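Local coordinates for protein purine nucleoside phosphorylase (Schistosoma mansoni, PDB 6B4T) that catalyses the reversible phosphorolysis of purine nucleosides such as inosine and guanosine, yielding the free base and ribose 1-phosphate, at residues G192-N197 against G220-P225; I115-G120 against A239-A244; G120-K125 against N246-A251. All coordinates share one frame; numbering follows the deposited sequence.

Interaction 1. Residues G192-N197 against G220-P225; sequences GVYAFN and GMSTVP. With CQJ (4-methylpyridin-2-ol), chain I.
A short parallel bridge of the central mixed sheet, Phe196 beside Gly220, joins the end of strand 189-196 to strand 218-220, just before the chain turns into helix 224-232. Two backbone bonds build it. Gly220 N donates to Ala195 O (3.1 Å), and Gly220 O accepts from Asn197 N (2.9 Å), so the strand ends are held by both polar atoms of one residue. Tyr194 explains the glycine: its OH, 3.0 Å from Gly220 C, lies too close to leave room for a side chain there. With CG trans to the backbone nitrogen (chi1 -179°), the Tyr194 ring reaches across to the loop after the bridge, where OH accepts a nearly straight bond from Ser222 N (3.2 Å, 168° at the hydrogen). A water lies 2.8 Å from Tyr194 OH, at the ring edge and in its plane. On the same ring, CD2 meets Val224 CG2 (3.8 Å).

The Phe196 ring packs against residues 221-225. Gly220 O sits at its ring edge, whereas Pro225 supplies an off-centre CH-pi contact, its CD 4.2 Å from the Phe196 ring centroid; Val224 CB lies against Phe196 CD2 as well. A proline suits the first turn of a helix, where its missing N-H costs nothing, and its CG and CD lie against CE2 and CZ of Phe196. Met221 turns away from the strand, and its CE comes to 3.6 Å from the oxygen O of the bound 4-methylpyridin-2-ol. Leu145 of the second subunit packs on Phe196, and Phe161 of that subunit on Met221. The buried tyrosine hydroxyl thus has a peptide N-H and a water as partners, which hold its position and tie it to the Ser222 peptide, next to the residue that reaches the ligand.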
# COMPACT_ATOMS: atom_id res chain seq x y z
N GLY A 192 0.24 -7.40 23.08
CA GLY A 192 0.12 -7.89 21.71
C GLY A 192 0.65 -6.96 20.64
O GLY A 192 0.97 -5.78 20.88
N VAL A 193 0.72 -7.51 19.44
CA VAL A 193 1.17 -6.82 18.22
C VAL A 193 -0.05 -6.29 17.45
O VAL A 193 -0.97 -7.06 17.14
CB VAL A 193 1.99 -7.77 17.33
CG1 VAL A 193 2.33 -7.12 15.98
CG2 VAL A 193 3.26 -8.26 18.05
N TYR A 194 -0.02 -4.99 17.10
CA TYR A 194 -1.10 -4.27 16.42
C TYR A 194 -0.84 -4.17 14.92
O TYR A 194 0.20 -3.63 14.50
CB TYR A 194 -1.25 -2.87 17.03
CG TYR A 194 -2.35 -1.96 16.48
CD1 TYR A 194 -3.56 -1.83 17.14
CD2 TYR A 194 -2.17 -1.22 15.32
CE1 TYR A 194 -4.55 -0.98 16.69
CE2 TYR A 194 -3.16 -0.37 14.84
CZ TYR A 194 -4.36 -0.25 15.53
OH TYR A 194 -5.34 0.59 15.06
N ALA A 195 -1.76 -4.68 14.11
CA ALA A 195 -1.70 -4.51 12.65
C ALA A 195 -2.51 -3.29 12.25
O ALA A 195 -3.68 -3.16 12.63
CB ALA A 195 -2.26 -5.74 11.94
N PHE A 196 -1.90 -2.41 11.42
CA PHE A 196 -2.56 -1.20 10.90
C PHE A 196 -3.19 -1.53 9.54
O PHE A 196 -2.48 -1.74 8.55
CB PHE A 196 -1.53 -0.06 10.83
CG PHE A 196 -2.06 1.28 10.31
CD1 PHE A 196 -3.42 1.61 10.33
CD2 PHE A 196 -1.16 2.21 9.77
CE1 PHE A 196 -3.87 2.83 9.83
CE2 PHE A 196 -1.61 3.43 9.27
CZ PHE A 196 -2.97 3.74 9.29
N ASN A 197 -4.53 -1.61 9.50
CA ASN A 197 -5.35 -1.65 8.29
C ASN A 197 -5.78 -0.22 7.96
O ASN A 197 -6.48 0.42 8.75
CB ASN A 197 -6.60 -2.52 8.54
CG ASN A 197 -7.69 -2.38 7.47
OD1 ASN A 197 -7.41 -2.11 6.30
ND2 ASN A 197 -8.96 -2.52 7.90
N GLY A 220 -6.52 -2.66 13.63
CA GLY A 220 -7.32 -1.45 13.63
C GLY A 220 -6.82 -0.44 12.62
O GLY A 220 -5.85 -0.68 11.90
N MET A 221 -7.50 0.73 12.61
CA MET A 221 -7.32 1.73 11.55
C MET A 221 -6.68 3.04 12.03
O MET A 221 -6.81 4.06 11.35
CB MET A 221 -8.67 2.03 10.89
CG MET A 221 -9.48 0.81 10.46
SD MET A 221 -11.15 1.32 9.92
CE MET A 221 -11.96 -0.27 9.83
N SER A 222 -6.02 3.06 13.19
CA SER A 222 -5.47 4.29 13.75
C SER A 222 -4.14 3.98 14.45
O SER A 222 -3.55 2.92 14.25
CB SER A 222 -6.46 4.94 14.74
OG SER A 222 -6.51 4.16 15.93
N THR A 223 -3.67 4.96 15.23
CA THR A 223 -2.62 4.82 16.23
C THR A 223 -1.19 4.75 15.67
O THR A 223 -0.32 5.52 16.10
CB THR A 223 -2.94 3.62 17.14
OG1 THR A 223 -4.14 3.90 17.86
CG2 THR A 223 -1.83 3.43 18.19
N VAL A 224 -0.92 3.86 14.70
CA VAL A 224 0.45 3.74 14.17
C VAL A 224 0.97 5.04 13.59
O VAL A 224 2.15 5.37 13.83
CB VAL A 224 0.51 2.54 13.20
CG1 VAL A 224 1.78 2.51 12.37
CG2 VAL A 224 0.37 1.22 14.01
N PRO A 225 0.19 5.85 12.82
CA PRO A 225 0.73 7.15 12.35
C PRO A 225 1.19 8.06 13.48
O PRO A 225 2.31 8.62 13.41
CB PRO A 225 -0.44 7.76 11.56
CG PRO A 225 -1.23 6.54 11.08
CD PRO A 225 -1.16 5.59 12.27
C4 CQJ I . -11.59 -2.46 13.66
C5 CQJ I . -12.30 -1.95 14.66
C3 CQJ I . -12.80 -4.50 14.12
C2 CQJ I . -13.21 -4.11 15.53
C1 CQJ I . -13.17 -2.81 15.50
O CQJ I . -10.76 -1.78 12.83
N CQJ I . -11.89 -3.87 13.44
C CQJ I . -13.57 -1.98 16.72
O HOH W 1 -7.88 1.06 16.14

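Interaction 2. Residues I115-G120 against A239-A244; sequences ITNLAG and AVSLIA. With CQJ (4-methylpyridin-2-ol), chain I; DMS (dimethyl sulfoxide), chain H.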
# COMPACT_ATOMS: atom_id res chain seq x y z
N ILE A 115 -2.29 6.88 24.39
CA ILE A 115 -3.21 6.70 23.26
C ILE A 115 -4.13 5.51 23.53
O ILE A 115 -3.69 4.46 24.00
CB ILE A 115 -2.44 6.48 21.94
CG1 ILE A 115 -1.42 7.59 21.71
CG2 ILE A 115 -3.42 6.42 20.74
CD1 ILE A 115 -0.45 7.27 20.54
N THR A 116 -5.43 5.67 23.23
CA THR A 116 -6.36 4.54 23.24
C THR A 116 -7.07 4.41 21.89
O THR A 116 -7.21 5.39 21.14
CB THR A 116 -7.44 4.64 24.39
OG1 THR A 116 -8.26 5.80 24.20
CG2 THR A 116 -6.81 4.67 25.79
N ASN A 117 -7.51 3.18 21.57
CA ASN A 117 -8.26 2.91 20.35
C ASN A 117 -9.21 1.74 20.58
O ASN A 117 -9.09 0.99 21.57
CB ASN A 117 -7.33 2.64 19.14
CG ASN A 117 -6.47 1.38 19.30
OD1 ASN A 117 -6.99 0.29 19.42
ND2 ASN A 117 -5.15 1.53 19.21
N LEU A 118 -10.17 1.59 19.65
CA LEU A 118 -11.03 0.42 19.52
C LEU A 118 -10.52 -0.43 18.36
O LEU A 118 -10.16 0.09 17.30
CB LEU A 118 -12.48 0.84 19.28
CG LEU A 118 -13.27 1.47 20.43
CD1 LEU A 118 -14.32 2.35 19.84
CD2 LEU A 118 -13.90 0.37 21.28
N ALA A 119 -10.44 -1.75 18.58
CA ALA A 119 -9.79 -2.64 17.62
C ALA A 119 -10.49 -4.00 17.56
O ALA A 119 -11.30 -4.35 18.43
CB ALA A 119 -8.31 -2.84 17.98
N GLY A 120 -10.14 -4.78 16.54
CA GLY A 120 -10.61 -6.16 16.40
C GLY A 120 -9.58 -7.16 16.89
O GLY A 120 -8.37 -6.99 16.68
N ALA A 239 0.24 2.81 24.29
CA ALA A 239 -0.93 2.63 23.44
C ALA A 239 -1.72 1.40 23.88
O ALA A 239 -1.13 0.33 24.08
CB ALA A 239 -0.50 2.49 21.97
N VAL A 240 -3.04 1.57 24.08
CA VAL A 240 -3.90 0.50 24.60
C VAL A 240 -5.10 0.35 23.68
O VAL A 240 -5.77 1.34 23.37
CB VAL A 240 -4.37 0.80 26.04
CG1 VAL A 240 -5.20 -0.36 26.59
CG2 VAL A 240 -3.17 1.03 26.98
N SER A 241 -5.37 -0.89 23.22
CA SER A 241 -6.57 -1.20 22.44
C SER A 241 -7.66 -1.80 23.34
O SER A 241 -7.38 -2.64 24.20
CB SER A 241 -6.27 -2.20 21.32
OG SER A 241 -5.47 -1.65 20.30
N LEU A 242 -8.91 -1.36 23.11
CA LEU A 242 -10.11 -2.03 23.64
C LEU A 242 -10.68 -2.92 22.54
O LEU A 242 -10.95 -2.45 21.42
CB LEU A 242 -11.15 -1.01 24.12
CG LEU A 242 -12.54 -1.59 24.43
CD1 LEU A 242 -12.51 -2.61 25.56
CD2 LEU A 242 -13.48 -0.43 24.80
N ILE A 243 -10.84 -4.21 22.83
CA ILE A 243 -11.24 -5.20 21.84
C ILE A 243 -12.76 -5.24 21.75
O ILE A 243 -13.43 -5.50 22.74
CB ILE A 243 -10.69 -6.59 22.20
CG1 ILE A 243 -9.15 -6.54 22.31
CG2 ILE A 243 -11.15 -7.67 21.24
CD1 ILE A 243 -8.45 -6.10 21.04
N ALA A 244 -13.30 -5.04 20.53
CA ALA A 244 -14.74 -5.03 20.34
C ALA A 244 -15.31 -6.41 20.00
O ALA A 244 -16.48 -6.66 20.27
CB ALA A 244 -15.13 -4.04 19.25
C4 CQJ I . -11.59 -2.46 13.66
C5 CQJ I . -12.30 -1.95 14.66
C3 CQJ I . -12.80 -4.50 14.12
C2 CQJ I . -13.21 -4.11 15.53
C1 CQJ I . -13.17 -2.81 15.50
O CQJ I . -10.76 -1.78 12.83
N CQJ I . -11.89 -3.87 13.44
C CQJ I . -13.57 -1.98 16.72
S DMS H . -10.58 4.40 17.27
O DMS H . -10.62 3.96 18.68
C1 DMS H . -10.68 6.22 17.26
C2 DMS H . -9.09 3.90 16.41
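Ile115 pairs with Ala239 in a parallel strand pair that continues in step to Ala119 and Ile243, the two short strands twisted by 35°. Ile115 O accepts from Val240 N (3.0 Å), and its branched side chain lies beside the small Ala239. Thr116 turns to the opposite face with Val240; its hydroxyl is bonded to Gly34 N. Asn117 N donates to Val240 O, and its side chain carries the polar link: chi1 of 64° folds CG between the backbone N and carbonyl carbon, bringing OD1 within 2.6 Å of Ser241 OG. The serine donates in the amide plane onto a lone pair, while Asn117 ND2 binds Thr223 OG1. Asn117 O takes Leu242 N in a nearly straight bond (2.8 Å, 175° at the hydrogen). Leu118 lies alongside Leu242, their CD2 methyls 3.6 Å apart, and Leu118 N donates to O of a dimethyl sulfoxide (2.6 Å), probably from the crystallisation liquor. Ala119 N donates to Leu242 O and Ala119 O receives Ala244 N; the Ala119 CB methyl lies 3.9 Å from Ser241 OG. At Gly120, which has no side chain in the way, C2 of 4-methylpyridin-2-ol lies 3.3 Å from Gly120 N. Helix 259-283 packs on the face of Thr116, Leu118, Val240 and Leu242, Val218 of strand 218-220 touches Ala119, Ser241 and Ile243 on the other, and strand 131-139 runs antiparallel to 236-246.

Interaction 3. Residues G120-K125 against N246-A251; sequences GGINRK and NSILDA. With CQJ (4-methylpyridin-2-ol), chain I.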
# COMPACT_ATOMS: atom_id res chain seq x y z
N GLY A 120 -10.14 -4.78 16.54
CA GLY A 120 -10.61 -6.16 16.40
C GLY A 120 -9.58 -7.16 16.89
O GLY A 120 -8.37 -6.99 16.68
N GLY A 121 -10.07 -8.22 17.57
CA GLY A 121 -9.20 -9.28 18.06
C GLY A 121 -8.89 -10.34 17.00
O GLY A 121 -9.78 -10.78 16.28
N ILE A 122 -7.61 -10.72 16.91
CA ILE A 122 -7.14 -11.80 16.04
C ILE A 122 -6.68 -13.01 16.87
O ILE A 122 -7.13 -14.13 16.64
CB ILE A 122 -6.02 -11.30 15.09
CG1 ILE A 122 -6.49 -10.14 14.18
CG2 ILE A 122 -5.44 -12.47 14.27
CD1 ILE A 122 -7.59 -10.51 13.17
N ASN A 123 -5.79 -12.79 17.84
CA ASN A 123 -5.34 -13.86 18.75
C ASN A 123 -6.53 -14.54 19.41
O ASN A 123 -7.47 -13.88 19.86
CB ASN A 123 -4.41 -13.25 19.82
CG ASN A 123 -3.68 -14.29 20.66
OD1 ASN A 123 -4.28 -15.17 21.25
ND2 ASN A 123 -2.36 -14.18 20.69
N ARG A 124 -6.49 -15.87 19.47
CA ARG A 124 -7.65 -16.61 19.95
C ARG A 124 -7.94 -16.38 21.44
O ARG A 124 -9.06 -16.64 21.87
CB ARG A 124 -7.48 -18.10 19.64
CG ARG A 124 -7.74 -18.39 18.15
CD ARG A 124 -7.36 -19.80 17.74
NE ARG A 124 -7.60 -20.08 16.32
CZ ARG A 124 -8.81 -20.26 15.78
NH1 ARG A 124 -9.91 -20.15 16.53
NH2 ARG A 124 -8.92 -20.54 14.48
N LYS A 125 -6.99 -15.87 22.22
CA LYS A 125 -7.29 -15.66 23.64
C LYS A 125 -7.97 -14.31 23.92
O LYS A 125 -8.26 -14.02 25.09
CB LYS A 125 -6.03 -15.83 24.49
CG LYS A 125 -4.92 -14.83 24.27
CD LYS A 125 -3.60 -15.33 24.88
CE LYS A 125 -2.40 -14.52 24.38
NZ LYS A 125 -2.61 -13.04 24.44
N ASN A 246 -13.91 -10.72 18.35
CA ASN A 246 -12.83 -11.55 17.82
C ASN A 246 -13.17 -11.91 16.38
O ASN A 246 -14.11 -12.66 16.13
CB ASN A 246 -12.61 -12.81 18.68
CG ASN A 246 -11.38 -13.57 18.24
OD1 ASN A 246 -11.37 -14.11 17.14
ND2 ASN A 246 -10.32 -13.55 19.06
N SER A 247 -12.41 -11.35 15.43
CA SER A 247 -12.72 -11.51 14.01
C SER A 247 -12.47 -12.92 13.49
O SER A 247 -13.09 -13.30 12.48
CB SER A 247 -11.91 -10.50 13.17
OG SER A 247 -12.23 -9.18 13.55
N ILE A 248 -11.58 -13.68 14.13
CA ILE A 248 -11.36 -15.08 13.74
C ILE A 248 -12.56 -15.95 14.14
O ILE A 248 -13.06 -16.75 13.34
CB ILE A 248 -10.04 -15.60 14.34
CG1 ILE A 248 -8.82 -14.91 13.72
CG2 ILE A 248 -9.92 -17.09 14.18
CD1 ILE A 248 -8.61 -15.15 12.22
N LEU A 249 -13.05 -15.80 15.38
CA LEU A 249 -14.27 -16.51 15.77
C LEU A 249 -15.44 -16.10 14.88
O LEU A 249 -16.24 -16.95 14.46
CB LEU A 249 -14.60 -16.25 17.25
CG LEU A 249 -13.95 -17.12 18.32
CD1 LEU A 249 -14.59 -16.76 19.65
CD2 LEU A 249 -14.13 -18.60 18.03
N ASP A 250 -15.57 -14.80 14.60
CA ASP A 250 -16.68 -14.36 13.77
C ASP A 250 -16.62 -14.99 12.37
O ASP A 250 -17.66 -15.38 11.82
CB ASP A 250 -16.70 -12.82 13.66
CG ASP A 250 -16.98 -12.11 15.01
OD1 ASP A 250 -17.41 -12.75 16.01
OD2 ASP A 250 -16.79 -10.87 15.06
N ALA A 251 -15.42 -15.14 11.80
CA ALA A 251 -15.33 -15.77 10.48
C ALA A 251 -15.73 -17.24 10.52
O ALA A 251 -16.37 -17.74 9.59
CB ALA A 251 -13.91 -15.62 9.92
C4 CQJ I . -11.59 -2.46 13.66
C5 CQJ I . -12.30 -1.95 14.66
C3 CQJ I . -12.80 -4.50 14.12
C2 CQJ I . -13.21 -4.11 15.53
C1 CQJ I . -13.17 -2.81 15.50
O CQJ I . -10.76 -1.78 12.83
N CQJ I . -11.89 -3.87 13.44
C CQJ I . -13.57 -1.98 16.72
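Ile248 sets its CG2 methyl over one face of the Arg124 guanidinium, 3.5 Å above the plane and displaced toward the rim, where NH2 is the nearest atom (3.6 Å). The extended arginine chain crosses the isoleucine at about a right angle, and its NH2 also forms a salt bridge with Glu252. Closer in, Ile248 CG1 meets Ile122 O (3.5 Å) and, more loosely, the Ile122 side chain.

Asn246 caps the helix. Its OD1 accepts from Leu249 N (3.0 Å, 169° at the hydrogen) and weakly from Ile248 N, so an asparagine serves well here: the same amide keeps ND2 to donate. That group reaches Asn123 O in a weak bond of 3.0 Å and also binds Leu126 O. The strand is fastened to the helix start by Ser247 N, which donates to Gly121 O (2.8 Å) in the carbonyl plane. Asn123 makes an Asx turn, its OD1 taking Lys125 N, while its ND2 is held by Asp217. Strand 112-121 thus ends against the first turn of helix 247-253, and helix 205-213 touches Ile122 in the loop after the strand and Ser247 and Ile248 of the helix.

In the fold
After the N-terminal helices and strands, strand 112-121 supplies its body to interaction 2, and its end with the loop that follows to interaction 3; the two share Gly120. The chain then makes strand 131-139, strand 189-196 and strand 218-220, and here interaction 1 closes a short loop of 22 residues that falls within both longer loops. Strand 236-246 next returns to close interaction 2, and helix 247-253 straight after it closes interaction 3; these two cross, their segments alternating along the chain. Interactions 1 and 2 also touch where Tyr194 and Ser222 pack on Asn117. Together the three tie the middle of the sheet, its neighbouring loop and the following helix around one bound 4-methylpyridin-2-ol.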